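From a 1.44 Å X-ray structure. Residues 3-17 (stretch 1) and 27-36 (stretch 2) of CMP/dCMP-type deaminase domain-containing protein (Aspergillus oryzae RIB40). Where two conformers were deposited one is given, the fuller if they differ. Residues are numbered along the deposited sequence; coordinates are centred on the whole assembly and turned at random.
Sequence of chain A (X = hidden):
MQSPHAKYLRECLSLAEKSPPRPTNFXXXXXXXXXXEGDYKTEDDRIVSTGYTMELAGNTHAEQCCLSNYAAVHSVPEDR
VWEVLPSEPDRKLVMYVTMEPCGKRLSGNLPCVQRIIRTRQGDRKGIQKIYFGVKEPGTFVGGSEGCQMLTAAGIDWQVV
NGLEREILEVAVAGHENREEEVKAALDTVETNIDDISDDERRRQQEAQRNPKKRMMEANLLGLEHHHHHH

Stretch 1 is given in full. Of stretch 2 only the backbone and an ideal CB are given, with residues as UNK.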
# COMPACT_ATOMS: atom_id res chain seq x y z
N SER A 3 -16.34 5.59 5.89
CA SER A 3 -16.62 6.92 5.35
C SER A 3 -15.39 7.79 5.00
O SER A 3 -15.45 8.54 4.03
CB SER A 3 -17.63 7.70 6.22
OG SER A 3 -16.99 8.60 7.11
N PRO A 4 -14.29 7.71 5.76
CA PRO A 4 -13.09 8.46 5.36
C PRO A 4 -12.23 7.76 4.32
O PRO A 4 -11.21 8.32 3.91
CB PRO A 4 -12.32 8.56 6.68
CG PRO A 4 -12.60 7.27 7.33
CD PRO A 4 -14.07 7.04 7.06
N HIS A 5 -12.62 6.56 3.90
CA HIS A 5 -11.71 5.73 3.11
C HIS A 5 -11.47 6.33 1.74
O HIS A 5 -10.33 6.31 1.25
CB HIS A 5 -12.26 4.31 2.99
CG HIS A 5 -12.61 3.71 4.31
ND1 HIS A 5 -11.78 3.79 5.40
CD2 HIS A 5 -13.71 3.04 4.72
CE1 HIS A 5 -12.35 3.19 6.43
NE2 HIS A 5 -13.52 2.72 6.05
N ALA A 6 -12.51 6.86 1.10
CA ALA A 6 -12.34 7.48 -0.20
C ALA A 6 -11.38 8.66 -0.13
O ALA A 6 -10.54 8.84 -1.02
CB ALA A 6 -13.70 7.91 -0.76
N LYS A 7 -11.48 9.47 0.92
CA LYS A 7 -10.59 10.62 1.04
C LYS A 7 -9.14 10.17 1.22
O LYS A 7 -8.23 10.73 0.60
CB LYS A 7 -11.02 11.54 2.19
CG LYS A 7 -10.19 12.81 2.27
CD LYS A 7 -10.47 13.61 3.54
CE LYS A 7 -9.67 14.91 3.56
NZ LYS A 7 -8.68 15.00 2.44
N TYR A 8 -8.91 9.16 2.06
CA TYR A 8 -7.55 8.64 2.20
C TYR A 8 -7.03 8.12 0.87
O TYR A 8 -5.85 8.33 0.53
CB TYR A 8 -7.51 7.52 3.24
CG TYR A 8 -7.37 8.01 4.66
CD1 TYR A 8 -6.20 8.67 5.08
CD2 TYR A 8 -8.39 7.84 5.59
CE1 TYR A 8 -6.06 9.11 6.37
CE2 TYR A 8 -8.26 8.30 6.89
CZ TYR A 8 -7.09 8.93 7.28
OH TYR A 8 -6.94 9.39 8.57
N LEU A 9 -7.88 7.45 0.08
CA LEU A 9 -7.40 6.94 -1.19
C LEU A 9 -7.08 8.06 -2.17
O LEU A 9 -6.14 7.94 -2.96
CB LEU A 9 -8.36 5.91 -1.78
CG LEU A 9 -8.31 4.57 -1.04
CD1 LEU A 9 -9.35 3.65 -1.62
CD2 LEU A 9 -6.92 3.92 -1.09
N ARG A 10 -7.85 9.15 -2.14
CA ARG A 10 -7.51 10.31 -2.97
C ARG A 10 -6.17 10.90 -2.55
O ARG A 10 -5.38 11.32 -3.41
CB ARG A 10 -8.61 11.36 -2.88
CG ARG A 10 -9.91 10.97 -3.57
CD ARG A 10 -10.85 12.16 -3.72
NE ARG A 10 -11.34 12.64 -2.43
CZ ARG A 10 -12.45 12.20 -1.83
NH1 ARG A 10 -13.19 11.26 -2.41
NH2 ARG A 10 -12.81 12.70 -0.66
N GLU A 11 -5.90 10.93 -1.25
CA GLU A 11 -4.61 11.40 -0.77
C GLU A 11 -3.50 10.45 -1.21
O GLU A 11 -2.40 10.89 -1.57
CB GLU A 11 -4.65 11.55 0.76
CG GLU A 11 -5.55 12.69 1.22
CD GLU A 11 -5.84 12.68 2.71
OE1 GLU A 11 -5.41 11.74 3.41
OE2 GLU A 11 -6.49 13.63 3.20
N CYS A 12 -3.78 9.14 -1.21
CA CYS A 12 -2.82 8.18 -1.73
C CYS A 12 -2.55 8.43 -3.20
O CYS A 12 -1.42 8.30 -3.68
CB CYS A 12 -3.40 6.78 -1.55
SG CYS A 12 -3.27 6.13 0.14
N LEU A 13 -3.60 8.79 -3.95
CA LEU A 13 -3.41 9.05 -5.38
C LEU A 13 -2.54 10.28 -5.60
O LEU A 13 -1.70 10.30 -6.51
CB LEU A 13 -4.76 9.17 -6.08
CG LEU A 13 -4.75 9.09 -7.60
CD1 LEU A 13 -4.13 7.77 -8.07
CD2 LEU A 13 -6.18 9.23 -8.11
N SER A 14 -2.70 11.31 -4.76
CA SER A 14 -1.83 12.48 -4.87
C SER A 14 -0.37 12.10 -4.63
O SER A 14 0.53 12.62 -5.30
CB SER A 14 -2.29 13.52 -3.86
OG SER A 14 -3.50 14.10 -4.30
N LEU A 15 -0.13 11.21 -3.66
CA LEU A 15 1.23 10.70 -3.44
C LEU A 15 1.74 9.94 -4.65
O LEU A 15 2.89 10.11 -5.06
CB LEU A 15 1.24 9.77 -2.22
CG LEU A 15 1.17 10.51 -0.88
CD1 LEU A 15 0.88 9.53 0.23
CD2 LEU A 15 2.48 11.26 -0.61
N ALA A 16 0.88 9.10 -5.25
CA ALA A 16 1.27 8.33 -6.42
C ALA A 16 1.74 9.24 -7.55
O ALA A 16 2.62 8.85 -8.33
CB ALA A 16 0.09 7.49 -6.89
N GLU A 17 1.16 10.43 -7.65
CA GLU A 17 1.52 11.35 -8.72
C GLU A 17 2.91 11.93 -8.56
O GLU A 17 3.45 12.50 -9.52
CB GLU A 17 0.45 12.45 -8.82
CG GLU A 17 -0.89 11.86 -9.23
CD GLU A 17 -2.04 12.80 -9.05
OE1 GLU A 17 -1.82 13.93 -8.58
OE2 GLU A 17 -3.18 12.39 -9.38
N UNK A 27 2.63 3.47 -10.62
CA UNK A 27 2.70 4.63 -9.74
C UNK A 27 1.59 4.54 -8.71
O UNK A 27 0.41 4.69 -9.04
CB UNK A 27 2.60 5.93 -10.53
N UNK A 28 1.98 4.30 -7.46
CA UNK A 28 1.08 3.97 -6.37
C UNK A 28 1.47 4.82 -5.17
O UNK A 28 2.62 5.23 -5.03
CB UNK A 28 1.13 2.48 -6.04
N UNK A 29 0.49 5.12 -4.32
CA UNK A 29 0.73 5.83 -3.08
C UNK A 29 0.14 5.07 -1.91
O UNK A 29 -0.86 4.36 -2.05
CB UNK A 29 0.15 7.24 -3.15
N UNK A 30 0.77 5.23 -0.75
CA UNK A 30 0.37 4.51 0.45
C UNK A 30 0.45 5.42 1.66
O UNK A 30 1.39 6.22 1.78
CB UNK A 30 1.24 3.27 0.66
N UNK A 31 -0.51 5.27 2.58
CA UNK A 31 -0.56 6.04 3.82
C UNK A 31 -0.85 5.07 4.95
O UNK A 31 -1.82 4.31 4.88
CB UNK A 31 -1.61 7.15 3.76
N UNK A 32 -0.01 5.09 5.98
CA UNK A 32 -0.18 4.23 7.15
C UNK A 32 -0.76 5.07 8.28
O UNK A 32 -0.23 6.14 8.59
CB UNK A 32 1.14 3.59 7.57
N UNK A 33 -1.86 4.59 8.87
CA UNK A 33 -2.65 5.35 9.84
C UNK A 33 -2.77 4.55 11.13
O UNK A 33 -2.92 3.32 11.10
CB UNK A 33 -4.03 5.68 9.28
N UNK A 34 -2.72 5.24 12.27
CA UNK A 34 -3.09 4.67 13.57
C UNK A 34 -4.50 5.12 13.91
O UNK A 34 -4.78 6.33 13.98
CB UNK A 34 -2.11 5.09 14.66
N UNK A 35 -5.38 4.16 14.14
CA UNK A 35 -6.81 4.40 14.29
C UNK A 35 -7.31 3.72 15.56
O UNK A 35 -6.92 2.59 15.86
CB UNK A 35 -7.58 3.90 13.07
N UNK A 36 -8.20 4.39 16.29
CA UNK A 36 -8.81 3.75 17.45
C UNK A 36 -9.62 2.54 17.01
O UNK A 36 -10.32 2.57 15.99
CB UNK A 36 -9.69 4.74 18.21

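Helix 5-16 crosses strand 29-36 with their N-to-C directions 129° apart. The two are closest near the helix's C-terminal part and diverge toward its N terminus as the strand runs on, so room is scarcest at position 29, while position 35 must reach across a wider gap.

At position 27 the CA-to-CB bond points toward the helix end, with the ideal CB 3.7 Å from Ala16 O. Carbonyl oxygens exposed there would welcome a donor, though a simple apolar chain could also fit. The residue is Arg27. Its guanidinium lies with one face over Ala16 O, and its NH2 comes 3.1 Å from Glu17 O.

Position 28 points away, its ideal CB 5.2 Å from Ala16 CB, so stretch 1 asks little of it; extended phi/psi of -133/152 suit a beta-branched residue, among others. It is Val28.

Position 29 is the tightest. An ideal CB would sit 2.0 Å from Cys12 O and 2.9 Å from both Ala16 N and Leu15 CB, so any side chain would clash, even though the backbone angles of -127/150 are open to most residues. Gly29 resolves this: its CA approaches Cys12 O at 3.3 Å in a CA-H...O contact, while Ala16 CB packs 3.5 Å from Gly29 N.

Position 30 points away again, leaving stretch 1 indifferent to many choices; Ala30 occupies it.

Position 31 turns back toward the helix. Its ideal CB is 4.1 Å from Cys12 SG, 4.9 Å from Leu15 CD1 and 5.0 Å from Tyr8 CD1, an apolar hollow suited to isoleucine, leucine, valine or perhaps methionine. Ile31, with chi1 m and chi2 t, fills it: CG1 lies 3.6 Å from Leu15 CD1 and 3.9 Å from Cys12 SG, and CD1 reaches 3.7 Å from Glu11 CB.

Position 32 is out of reach, and Leu32 makes no contact with stretch 1.

Position 33 faces Tyr8, with 4.8 Å between the ideal CB and Tyr8 OH. A medium apolar chain could pack against the ring's carbons; a polar one might seek the hydroxyl. Val33 takes the first course, its CG2 3.8 Å from Tyr8 CE1.

Position 34 is likewise out of reach, and Ser34 leaves stretch 1 untouched.

Position 35 points toward the helix, but nothing there lies within 5.5 Å of its ideal CB. Only a long chain can span the gap to Tyr8, His5 and Pro4. Arg35 does so: its NH2 comes 3.4 Å from Tyr8 CE2, which lies at the guanidinium edge, and its NH1 stands 3.7 Å from His5 CE1.

Position 36 is beyond stretch 1 and holds Lys36.

Stretch 2 (27-36) RVGAILVSRK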
# COMPACT_ATOMS: atom_id res chain seq x y z
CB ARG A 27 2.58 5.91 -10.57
CG ARG A 27 3.73 6.04 -11.55
CD ARG A 27 3.41 7.06 -12.61
NE ARG A 27 3.57 8.43 -12.14
CZ ARG A 27 2.65 9.39 -12.28
NH1 ARG A 27 1.48 9.12 -12.84
NH2 ARG A 27 2.93 10.61 -11.88
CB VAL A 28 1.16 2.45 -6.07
CG1 VAL A 28 0.35 2.05 -4.84
CG2 VAL A 28 0.69 1.64 -7.26
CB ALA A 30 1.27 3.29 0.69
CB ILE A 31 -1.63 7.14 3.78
CG1 ILE A 31 -1.27 8.19 2.72
CG2 ILE A 31 -1.76 7.82 5.15
CD1 ILE A 31 -2.39 9.19 2.42
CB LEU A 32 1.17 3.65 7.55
CG LEU A 32 1.16 2.67 8.73
CD1 LEU A 32 0.31 1.44 8.41
CD2 LEU A 32 2.59 2.28 9.07
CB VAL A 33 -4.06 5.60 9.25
CG1 VAL A 33 -4.96 6.34 10.24
CG2 VAL A 33 -3.96 6.38 7.93
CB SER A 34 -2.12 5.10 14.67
OG SER A 34 -2.63 4.75 15.96
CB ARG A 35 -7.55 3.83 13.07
CG ARG A 35 -9.06 3.83 13.16
CD ARG A 35 -9.66 3.58 11.78
NE ARG A 35 -9.38 4.69 10.88
CZ ARG A 35 -9.35 4.60 9.55
NH1 ARG A 35 -9.60 3.43 8.96
NH2 ARG A 35 -9.07 5.67 8.82
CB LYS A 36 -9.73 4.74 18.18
CG LYS A 36 -8.99 5.83 18.94
CD LYS A 36 -8.16 5.25 20.08
CE LYS A 36 -9.03 4.60 21.15
NZ LYS A 36 -9.41 5.53 22.25
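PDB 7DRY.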